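Local coordinates for protein AvrA (Salmonella typhimurium, PDB 6BE0) that probably transfers acetyl groups from acetyl-CoA to serine and threonine side chains of target proteins, as a bacterial effector of the YopJ family that binds inositol hexakisphosphate, at residues I62-T67 with S287-R292; F236-Q241 with Y269-N274; K264-T267 with D273-A276. All coordinates share one frame; numbering follows the deposited sequence.

Interaction 1 of 3, residues I62-T67 with S287-R292; sequences ISYEET and SAHKKR. With IHP (inositol hexakisphosphate), chain B.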
# COMPACT_ATOMS: atom_id res chain seq x y z
N ILE A 62 -10.13 -8.25 -16.03
CA ILE A 62 -8.79 -8.76 -16.29
C ILE A 62 -7.97 -8.70 -15.00
O ILE A 62 -8.06 -7.73 -14.25
CB ILE A 62 -8.08 -7.95 -17.40
CG1 ILE A 62 -8.71 -8.25 -18.76
CG2 ILE A 62 -6.58 -8.29 -17.46
CD1 ILE A 62 -8.27 -7.31 -19.87
N SER A 63 -7.16 -9.74 -14.77
CA SER A 63 -6.27 -9.78 -13.61
C SER A 63 -4.86 -9.36 -14.01
O SER A 63 -4.28 -9.91 -14.95
CB SER A 63 -6.25 -11.17 -12.99
OG SER A 63 -5.31 -11.24 -11.93
N TYR A 64 -4.32 -8.38 -13.29
CA TYR A 64 -2.99 -7.84 -13.57
C TYR A 64 -1.96 -8.26 -12.52
O TYR A 64 -0.80 -7.86 -12.59
CB TYR A 64 -3.05 -6.31 -13.64
CG TYR A 64 -4.01 -5.79 -14.68
CD1 TYR A 64 -3.65 -5.73 -16.02
CD2 TYR A 64 -5.27 -5.34 -14.32
CE1 TYR A 64 -4.52 -5.25 -16.98
CE2 TYR A 64 -6.15 -4.86 -15.27
CZ TYR A 64 -5.77 -4.81 -16.60
OH TYR A 64 -6.64 -4.33 -17.55
N GLU A 65 -2.39 -9.08 -11.56
CA GLU A 65 -1.54 -9.47 -10.43
C GLU A 65 -0.23 -10.11 -10.88
O GLU A 65 0.84 -9.74 -10.41
CB GLU A 65 -2.28 -10.44 -9.51
CG GLU A 65 -3.61 -9.92 -8.99
CD GLU A 65 -4.24 -10.85 -7.98
OE1 GLU A 65 -3.68 -11.93 -7.72
OE2 GLU A 65 -5.31 -10.49 -7.44
N GLU A 66 -0.34 -11.07 -11.79
CA GLU A 66 0.83 -11.82 -12.26
C GLU A 66 1.87 -10.89 -12.88
O GLU A 66 3.06 -11.06 -12.65
CB GLU A 66 0.40 -12.89 -13.27
CG GLU A 66 1.56 -13.68 -13.87
CD GLU A 66 2.44 -14.31 -12.82
OE1 GLU A 66 1.94 -15.16 -12.05
OE2 GLU A 66 3.65 -13.97 -12.75
N THR A 67 1.41 -9.92 -13.67
CA THR A 67 2.32 -9.00 -14.32
C THR A 67 2.95 -8.06 -13.30
O THR A 67 4.15 -7.79 -13.35
CB THR A 67 1.61 -8.17 -15.42
OG1 THR A 67 1.02 -9.06 -16.38
CG2 THR A 67 2.60 -7.25 -16.13
N SER A 287 -8.04 4.97 -11.17
CA SER A 287 -6.85 5.69 -10.72
C SER A 287 -5.67 4.74 -10.57
O SER A 287 -4.59 4.99 -11.10
CB SER A 287 -7.13 6.41 -9.40
OG SER A 287 -6.10 7.34 -9.11
N ALA A 288 -5.89 3.65 -9.84
CA ALA A 288 -4.85 2.66 -9.62
C ALA A 288 -4.40 2.03 -10.93
O ALA A 288 -3.21 1.77 -11.13
CB ALA A 288 -5.33 1.58 -8.66
N HIS A 289 -5.34 1.78 -11.83
CA HIS A 289 -5.02 1.21 -13.13
C HIS A 289 -4.16 2.17 -13.95
O HIS A 289 -3.27 1.75 -14.69
CB HIS A 289 -6.29 0.84 -13.89
CG HIS A 289 -6.99 -0.37 -13.36
ND1 HIS A 289 -7.77 -0.34 -12.22
CD2 HIS A 289 -7.02 -1.65 -13.80
CE1 HIS A 289 -8.25 -1.55 -11.99
NE2 HIS A 289 -7.81 -2.36 -12.93
N LYS A 290 -4.44 3.46 -13.82
CA LYS A 290 -3.63 4.48 -14.49
C LYS A 290 -2.26 4.57 -13.83
O LYS A 290 -1.26 4.84 -14.51
CB LYS A 290 -4.33 5.84 -14.45
CG LYS A 290 -5.53 5.94 -15.39
CD LYS A 290 -6.35 7.20 -15.16
CE LYS A 290 -5.62 8.45 -15.60
NZ LYS A 290 -6.44 9.68 -15.40
N LYS A 291 -2.19 4.35 -12.52
CA LYS A 291 -0.92 4.41 -11.81
C LYS A 291 0.01 3.29 -12.26
O LYS A 291 1.22 3.48 -12.37
CB LYS A 291 -1.13 4.34 -10.30
CG LYS A 291 0.14 4.56 -9.48
CD LYS A 291 0.72 5.96 -9.71
CE LYS A 291 2.00 6.19 -8.92
NZ LYS A 291 1.77 6.17 -7.45
N ARG A 292 -0.56 2.11 -12.52
CA ARG A 292 0.21 0.99 -13.05
C ARG A 292 0.89 1.40 -14.35
O ARG A 292 2.06 1.10 -14.57
CB ARG A 292 -0.68 -0.24 -13.28
CG ARG A 292 0.06 -1.40 -13.95
CD ARG A 292 -0.84 -2.60 -14.20
NE ARG A 292 -1.28 -3.24 -12.96
CZ ARG A 292 -2.49 -3.13 -12.43
NH1 ARG A 292 -3.44 -2.40 -13.02
NH2 ARG A 292 -2.77 -3.75 -11.30
C1 IHP B . 4.00 12.26 -6.96
C2 IHP B . 3.36 10.88 -6.95
C3 IHP B . 1.97 10.91 -7.56
C4 IHP B . 2.00 11.53 -8.94
C5 IHP B . 2.47 12.97 -8.82
C6 IHP B . 3.89 13.02 -8.28
O11 IHP B . 5.36 12.12 -6.59
P1 IHP B . 5.77 12.51 -5.10
O21 IHP B . 6.79 11.52 -4.58
O31 IHP B . 4.57 12.49 -4.18
O41 IHP B . 6.38 13.89 -5.10
O12 IHP B . 4.20 9.94 -7.65
P2 IHP B . 4.84 8.72 -6.87
O22 IHP B . 5.57 9.19 -5.64
O32 IHP B . 3.77 7.74 -6.44
O42 IHP B . 5.82 8.01 -7.78
O13 IHP B . 1.42 9.59 -7.60
P3 IHP B . 0.20 9.23 -6.65
O23 IHP B . 0.37 7.82 -6.13
O33 IHP B . 0.12 10.18 -5.47
O43 IHP B . -1.08 9.30 -7.43
O14 IHP B . 0.72 11.41 -9.59
P4 IHP B . -0.60 12.24 -9.17
O24 IHP B . -1.78 11.30 -9.12
O34 IHP B . -0.44 12.89 -7.81
O44 IHP B . -0.88 13.29 -10.20
O15 IHP B . 2.40 13.66 -10.07
P5 IHP B . 2.10 15.21 -10.07
O25 IHP B . 2.33 15.78 -8.69
O35 IHP B . 3.01 15.89 -11.06
O45 IHP B . 0.66 15.48 -10.47
O16 IHP B . 4.80 12.50 -9.24
P6 IHP B . 6.08 13.34 -9.61
O26 IHP B . 6.73 12.75 -10.83
O36 IHP B . 5.69 14.77 -9.89
O46 IHP B . 7.07 13.30 -8.47
O HOH W 1 -8.87 -5.64 -12.63

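Interaction 2 of 3, residues F236-Q241 with Y269-N274; sequences FYKHTQ and YERFDN. With IHP (inositol hexakisphosphate), chain B; COA (coenzyme A), chain C.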
# COMPACT_ATOMS: atom_id res chain seq x y z
N PHE A 236 -2.67 9.18 1.44
CA PHE A 236 -2.88 7.73 1.39
C PHE A 236 -4.14 7.35 0.63
O PHE A 236 -4.29 6.22 0.18
CB PHE A 236 -2.94 7.16 2.81
CG PHE A 236 -1.60 6.91 3.42
CD1 PHE A 236 -0.61 7.87 3.39
CD2 PHE A 236 -1.33 5.70 4.04
CE1 PHE A 236 0.63 7.64 3.96
CE2 PHE A 236 -0.09 5.46 4.61
CZ PHE A 236 0.89 6.43 4.57
N TYR A 237 -5.06 8.31 0.48
CA TYR A 237 -6.39 8.04 -0.05
C TYR A 237 -6.61 8.57 -1.46
O TYR A 237 -7.75 8.69 -1.92
CB TYR A 237 -7.44 8.64 0.89
CG TYR A 237 -7.40 8.04 2.27
CD1 TYR A 237 -8.31 7.08 2.66
CD2 TYR A 237 -6.43 8.44 3.18
CE1 TYR A 237 -8.27 6.53 3.92
CE2 TYR A 237 -6.38 7.90 4.45
CZ TYR A 237 -7.30 6.94 4.82
OH TYR A 237 -7.26 6.40 6.08
N LYS A 238 -5.53 8.89 -2.15
CA LYS A 238 -5.64 9.46 -3.49
C LYS A 238 -6.23 8.47 -4.48
O LYS A 238 -6.93 8.86 -5.42
CB LYS A 238 -4.27 9.94 -3.97
CG LYS A 238 -3.67 11.04 -3.11
CD LYS A 238 -2.30 11.47 -3.62
CE LYS A 238 -2.38 12.09 -5.01
NZ LYS A 238 -1.09 12.68 -5.43
N HIS A 239 -5.95 7.18 -4.27
CA HIS A 239 -6.41 6.13 -5.17
C HIS A 239 -7.65 5.41 -4.64
O HIS A 239 -8.00 4.34 -5.15
CB HIS A 239 -5.30 5.11 -5.42
CG HIS A 239 -4.08 5.70 -6.06
ND1 HIS A 239 -4.06 6.14 -7.37
CD2 HIS A 239 -2.83 5.92 -5.58
CE1 HIS A 239 -2.86 6.60 -7.66
NE2 HIS A 239 -2.10 6.48 -6.59
N THR A 240 -8.29 5.98 -3.63
CA THR A 240 -9.49 5.36 -3.04
C THR A 240 -10.52 5.06 -4.12
O THR A 240 -10.89 5.93 -4.90
CB THR A 240 -10.13 6.27 -1.98
OG1 THR A 240 -9.16 6.61 -0.98
CG2 THR A 240 -11.31 5.56 -1.31
N GLN A 241 -10.97 3.81 -4.13
CA GLN A 241 -11.93 3.34 -5.13
C GLN A 241 -13.34 3.30 -4.54
O GLN A 241 -13.89 2.24 -4.29
CB GLN A 241 -11.52 1.96 -5.65
CG GLN A 241 -10.24 2.00 -6.47
CD GLN A 241 -9.68 0.62 -6.77
OE1 GLN A 241 -9.83 -0.31 -5.97
NE2 GLN A 241 -9.03 0.48 -7.92
N TYR A 269 -11.07 15.37 -3.79
CA TYR A 269 -12.31 15.12 -4.52
C TYR A 269 -12.16 15.40 -6.01
O TYR A 269 -12.62 14.62 -6.84
CB TYR A 269 -13.45 15.97 -3.95
CG TYR A 269 -14.14 15.41 -2.72
CD1 TYR A 269 -14.20 14.04 -2.49
CD2 TYR A 269 -14.75 16.25 -1.81
CE1 TYR A 269 -14.83 13.53 -1.37
CE2 TYR A 269 -15.39 15.75 -0.69
CZ TYR A 269 -15.43 14.40 -0.48
OH TYR A 269 -16.06 13.90 0.63
N GLU A 270 -11.53 16.52 -6.34
CA GLU A 270 -11.34 16.90 -7.73
C GLU A 270 -10.51 15.86 -8.47
O GLU A 270 -10.77 15.56 -9.64
CB GLU A 270 -10.67 18.27 -7.83
CG GLU A 270 -11.60 19.44 -7.53
CD GLU A 270 -10.94 20.79 -7.75
OE1 GLU A 270 -9.69 20.85 -7.72
OE2 GLU A 270 -11.67 21.78 -7.96
N ARG A 271 -9.53 15.29 -7.78
CA ARG A 271 -8.70 14.25 -8.38
C ARG A 271 -9.47 12.95 -8.57
O ARG A 271 -9.31 12.27 -9.58
CB ARG A 271 -7.45 13.99 -7.53
CG ARG A 271 -6.82 12.65 -7.85
CD ARG A 271 -5.40 12.50 -7.34
NE ARG A 271 -4.96 11.12 -7.49
CZ ARG A 271 -4.71 10.53 -8.66
NH1 ARG A 271 -4.83 11.21 -9.79
NH2 ARG A 271 -4.33 9.27 -8.70
N PHE A 272 -10.30 12.60 -7.59
CA PHE A 272 -11.09 11.38 -7.65
C PHE A 272 -11.96 11.37 -8.91
O PHE A 272 -12.09 10.35 -9.57
CB PHE A 272 -11.98 11.24 -6.41
CG PHE A 272 -12.98 10.12 -6.51
CD1 PHE A 272 -12.61 8.81 -6.27
CD2 PHE A 272 -14.30 10.39 -6.84
CE1 PHE A 272 -13.53 7.79 -6.36
CE2 PHE A 272 -15.22 9.36 -6.93
CZ PHE A 272 -14.84 8.06 -6.69
N ASP A 273 -12.55 12.52 -9.22
CA ASP A 273 -13.41 12.65 -10.39
C ASP A 273 -12.60 12.64 -11.69
O ASP A 273 -13.05 12.10 -12.70
CB ASP A 273 -14.24 13.93 -10.30
CG ASP A 273 -15.34 13.85 -9.26
OD1 ASP A 273 -15.65 12.74 -8.79
OD2 ASP A 273 -15.91 14.91 -8.91
N ASN A 274 -11.41 13.23 -11.66
CA ASN A 274 -10.57 13.31 -12.86
C ASN A 274 -9.91 11.98 -13.22
O ASN A 274 -9.18 11.90 -14.21
CB ASN A 274 -9.49 14.38 -12.67
CG ASN A 274 -10.06 15.79 -12.69
OD1 ASN A 274 -11.17 16.02 -13.15
ND2 ASN A 274 -9.27 16.74 -12.19
C1 IHP B . 4.00 12.26 -6.96
C2 IHP B . 3.36 10.88 -6.95
C3 IHP B . 1.97 10.91 -7.56
C4 IHP B . 2.00 11.53 -8.94
C5 IHP B . 2.47 12.97 -8.82
C6 IHP B . 3.89 13.02 -8.28
O11 IHP B . 5.36 12.12 -6.59
P1 IHP B . 5.77 12.51 -5.10
O21 IHP B . 6.79 11.52 -4.58
O31 IHP B . 4.57 12.49 -4.18
O41 IHP B . 6.38 13.89 -5.10
O12 IHP B . 4.20 9.94 -7.65
P2 IHP B . 4.84 8.72 -6.87
O22 IHP B . 5.57 9.19 -5.64
O32 IHP B . 3.77 7.74 -6.44
O42 IHP B . 5.82 8.01 -7.78
O13 IHP B . 1.42 9.59 -7.60
P3 IHP B . 0.20 9.23 -6.65
O23 IHP B . 0.37 7.82 -6.13
O33 IHP B . 0.12 10.18 -5.47
O43 IHP B . -1.08 9.30 -7.43
O14 IHP B . 0.72 11.41 -9.59
P4 IHP B . -0.60 12.24 -9.17
O24 IHP B . -1.78 11.30 -9.12
O34 IHP B . -0.44 12.89 -7.81
O44 IHP B . -0.88 13.29 -10.20
O15 IHP B . 2.40 13.66 -10.07
P5 IHP B . 2.10 15.21 -10.07
O25 IHP B . 2.33 15.78 -8.69
O35 IHP B . 3.01 15.89 -11.06
O45 IHP B . 0.66 15.48 -10.47
O16 IHP B . 4.80 12.50 -9.24
P6 IHP B . 6.08 13.34 -9.61
O26 IHP B . 6.73 12.75 -10.83
O36 IHP B . 5.69 14.77 -9.89
O46 IHP B . 7.07 13.30 -8.47
N1A COA C . -13.39 -0.73 -9.28
C2A COA C . -13.67 0.48 -8.70
N3A COA C . -14.57 0.55 -7.68
C4A COA C . -15.21 -0.57 -7.23
C5A COA C . -14.94 -1.77 -7.80
C6A COA C . -14.02 -1.84 -8.83
N6A COA C . -13.34 -2.68 -9.77
N7A COA C . -15.69 -2.72 -7.17
C8A COA C . -16.43 -2.10 -6.21
N9A COA C . -16.14 -0.78 -6.24
C1B COA C . -16.67 0.26 -5.42
C2B COA C . -17.51 1.01 -6.09
O2B COA C . -16.84 2.21 -6.57
C3B COA C . -18.67 1.40 -5.03
O3B COA C . -18.23 2.42 -4.14
P3B COA C . -18.99 3.84 -4.14
O7A COA C . -18.67 4.59 -5.42
O8A COA C . -20.48 3.62 -4.05
O9A COA C . -18.54 4.66 -2.96
C4B COA C . -18.89 0.25 -4.34
O4B COA C . -17.52 -0.39 -4.24
C5B COA C . -19.85 -0.65 -5.10
O5B COA C . -19.90 -1.94 -4.50
P1A COA C . -21.22 -2.40 -3.73
O1A COA C . -21.97 -1.18 -3.20
O2A COA C . -22.11 -3.17 -4.69
O3A COA C . -20.82 -3.34 -2.52

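Interaction 3 of 3, residues K264-T267 with D273-A276; sequences KNET and DNNA. With IHP (inositol hexakisphosphate), chain B.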
# COMPACT_ATOMS: atom_id res chain seq x y z
N LYS A 264 -0.84 19.32 -9.64
CA LYS A 264 -1.86 19.78 -10.58
C LYS A 264 -2.93 20.61 -9.86
O LYS A 264 -3.96 20.94 -10.43
CB LYS A 264 -2.50 18.59 -11.29
CG LYS A 264 -1.50 17.76 -12.07
CD LYS A 264 -2.14 16.59 -12.79
CE LYS A 264 -1.12 15.84 -13.64
NZ LYS A 264 -1.72 14.71 -14.39
N ASN A 265 -2.65 20.94 -8.60
CA ASN A 265 -3.51 21.81 -7.80
C ASN A 265 -4.97 21.39 -7.81
O ASN A 265 -5.87 22.23 -7.93
CB ASN A 265 -3.38 23.26 -8.28
CG ASN A 265 -2.00 23.84 -8.03
OD1 ASN A 265 -1.37 23.55 -7.02
ND2 ASN A 265 -1.53 24.66 -8.96
N GLU A 266 -5.21 20.09 -7.70
CA GLU A 266 -6.56 19.55 -7.59
C GLU A 266 -6.74 18.89 -6.23
O GLU A 266 -5.84 18.24 -5.71
CB GLU A 266 -6.86 18.56 -8.72
CG GLU A 266 -5.80 17.51 -8.94
CD GLU A 266 -6.12 16.60 -10.12
OE1 GLU A 266 -5.51 15.51 -10.23
OE2 GLU A 266 -6.99 16.97 -10.94
N THR A 267 -7.92 19.07 -5.65
CA THR A 267 -8.22 18.54 -4.33
C THR A 267 -8.39 17.03 -4.38
O THR A 267 -8.38 16.43 -5.46
CB THR A 267 -9.49 19.18 -3.74
OG1 THR A 267 -10.63 18.77 -4.50
CG2 THR A 267 -9.38 20.69 -3.74
N ASP A 273 -12.55 12.52 -9.22
CA ASP A 273 -13.41 12.65 -10.39
C ASP A 273 -12.60 12.64 -11.69
O ASP A 273 -13.05 12.10 -12.70
CB ASP A 273 -14.24 13.93 -10.30
CG ASP A 273 -15.34 13.85 -9.26
OD1 ASP A 273 -15.65 12.74 -8.79
OD2 ASP A 273 -15.91 14.91 -8.91
N ASN A 274 -11.41 13.23 -11.66
CA ASN A 274 -10.57 13.31 -12.86
C ASN A 274 -9.91 11.98 -13.22
O ASN A 274 -9.18 11.90 -14.21
CB ASN A 274 -9.49 14.38 -12.67
CG ASN A 274 -10.06 15.79 -12.69
OD1 ASN A 274 -11.17 16.02 -13.15
ND2 ASN A 274 -9.27 16.74 -12.19
N ASN A 275 -10.17 10.95 -12.42
CA ASN A 275 -9.65 9.62 -12.68
C ASN A 275 -10.74 8.56 -12.55
O ASN A 275 -10.51 7.47 -12.04
CB ASN A 275 -8.49 9.30 -11.73
CG ASN A 275 -7.31 10.24 -11.92
OD1 ASN A 275 -6.34 9.89 -12.59
ND2 ASN A 275 -7.40 11.42 -11.33
N ALA A 276 -11.94 8.91 -13.01
CA ALA A 276 -13.09 8.02 -12.94
C ALA A 276 -13.66 7.73 -14.33
O ALA A 276 -13.38 8.45 -15.29
CB ALA A 276 -14.16 8.61 -12.04
C1 IHP B . 4.00 12.26 -6.96
C2 IHP B . 3.36 10.88 -6.95
C3 IHP B . 1.97 10.91 -7.56
C4 IHP B . 2.00 11.53 -8.94
C5 IHP B . 2.47 12.97 -8.82
C6 IHP B . 3.89 13.02 -8.28
O11 IHP B . 5.36 12.12 -6.59
P1 IHP B . 5.77 12.51 -5.10
O21 IHP B . 6.79 11.52 -4.58
O31 IHP B . 4.57 12.49 -4.18
O41 IHP B . 6.38 13.89 -5.10
O12 IHP B . 4.20 9.94 -7.65
P2 IHP B . 4.84 8.72 -6.87
O22 IHP B . 5.57 9.19 -5.64
O32 IHP B . 3.77 7.74 -6.44
O42 IHP B . 5.82 8.01 -7.78
O13 IHP B . 1.42 9.59 -7.60
P3 IHP B . 0.20 9.23 -6.65
O23 IHP B . 0.37 7.82 -6.13
O33 IHP B . 0.12 10.18 -5.47
O43 IHP B . -1.08 9.30 -7.43
O14 IHP B . 0.72 11.41 -9.59
P4 IHP B . -0.60 12.24 -9.17
O24 IHP B . -1.78 11.30 -9.12
O34 IHP B . -0.44 12.89 -7.81
O44 IHP B . -0.88 13.29 -10.20
O15 IHP B . 2.40 13.66 -10.07
P5 IHP B . 2.10 15.21 -10.07
O25 IHP B . 2.33 15.78 -8.69
O35 IHP B . 3.01 15.89 -11.06
O45 IHP B . 0.66 15.48 -10.47
O16 IHP B . 4.80 12.50 -9.24
P6 IHP B . 6.08 13.34 -9.61
O26 IHP B . 6.73 12.75 -10.83
O36 IHP B . 5.69 14.77 -9.89
O46 IHP B . 7.07 13.30 -8.47

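Interaction 1 of 3, residues I62-T67 with S287-R292
Tyr64 packs against Arg292 and His289, two side chains one turn apart on the helix that starts at Ser287. The tight part is the arginine. CB of Tyr64 lies over the centre of one guanidinium face, 3.4 Å from CZ of Arg292. The phenol ring and the guanidinium are 23° apart, but the ring itself meets NH1 only obliquely. The Arg292 chain bends at its third torsion (chi3 -67°), which lays the flat group under the tyrosine. Salt bridges from NH2 of Arg292 to Glu185 and Asp68 hold it there. His289 presents its ring edge, with CD2 3.6 Å from CE2 of Tyr64, and the two ring planes stand at 80°. The looser side runs through a water. It donates to Ile62 O at 2.8 Å and makes a weak bond of 3.5 Å with NE2 of His289. On the other side of the helix, Lys291 NZ hydrogen-bonds O23 and O32 of inositol hexakisphosphate. The contact thus joins the residue just before helix 65-82 to the first turns of helix 287-300. Leu50 and Glu53 of helix 40-55 adjoin Tyr64, and Ile188 of helix 186-199 borders Arg292.

Interaction 2 of 3, residues F236-Q241 with Y269-N274
Lys238 and His239 meet Arg271 beside a bound inositol hexakisphosphate, and charge dominates this part of the contact. Lys238 NZ donates to O34 of the ligand at 2.5 Å, a very short bond, and to O33 at 2.8 Å. It also bonds to the backbone oxygen of Val261. The chain of Lys238 bends at chi3 (64°), and its CE lies 3.7 Å from NE of Arg271. His239 donates from NE2 to O23 at 2.8 Å, with the acceptor in the ring plane and an N-H...O angle of 159°. ND1 probably bonds Ser287 OG, which together with the NE2 bond would fix the ring's rotation. Arg271 is extended from CG to NE. Phosphate oxygen O24 sits over the centre of its guanidinium, 3.1 Å from CZ of Arg271. The imidazole and guanidinium planes are nearly perpendicular, and His239 CE1 comes 3.2 Å from Arg271 NH2. The van der Waals part is smaller. Thr240 O lies at the ring edge of Phe272, 3.5 Å from CE1. Backbone and side-chain hydrogen bonds shape segment 236-241. A type I turn runs from Tyr237 to Thr240, and Tyr237 O accepts from both N and OG1 of Thr240, which arrive from the same face of its plane. Gln241 follows, with CB near the adenine of coenzyme A. The arrangement is a basic polyphosphate pocket, here the inositol hexakisphosphate site of a YopJ-family acetyltransferase, with Gln241, two residues after His239, already lining the coenzyme A pocket.

Interaction 3 of 3, residues K264-T267 with D273-A276
Glu266 takes a single hydrogen bond from Asn274 at the protein surface. The amide ND2 of Asn274 donates to OE2 of Glu266 at 2.6 Å, with an N-H...O angle of 149°. The two side chains come from opposite directions. OE2 is met nearly along its C-O axis, and it lies almost in the amide plane of Asn274. Carboxylate and amide are turned 33° against each other. Glu266 holds its CG between the backbone N and the carbonyl carbon (chi1 48°), and from there the chain runs straight out to the asparagine. The two residues flank the short helix 268-273, so the bond ties its entry to its exit. Thr267 is the N-cap of that helix, and its OG1 accepts from the backbone N of Glu270. The second shell holds the pair in place. OE1 of Glu266 is bonded to ND2 of Asn262, a residue of the inositol hexakisphosphate site, so both carboxylate oxygens are engaged. Beyond Asn274, Asn275 gives its ND2 to the backbone oxygen of Arg271 and takes a bond at OD1 from Lys290. Further out, Lys264 belongs to the same ligand pocket. Its extended chain runs alongside a phosphate, with CG 3.5 Å from O45 of inositol hexakisphosphate.

Overall arrangement
Interactions 1, 2 and 3 each include residues of one inositol hexakisphosphate pocket. Interactions 2 and 3 are neighbours, with centres about 7 Å apart, and their segments share Asp273 and Asn274. Interaction 1 lies further off, about 16 Å from interaction 2 and 19 Å from interaction 3, centre to centre. Helix 287-300 makes the connection. Ser287 OG probably bonds His239 ND1 (2.9 Å), so segment 287-292 probably fixes the turn of a ligand-binding ring of interaction 2. Lys290 NZ probably bonds Asn275 OD1 (2.8 Å) and so reaches interaction 3. Coenzyme A is near as well: Gln241 of interaction 2 lines its pocket, and the side chain of His289 is about 6 Å from it.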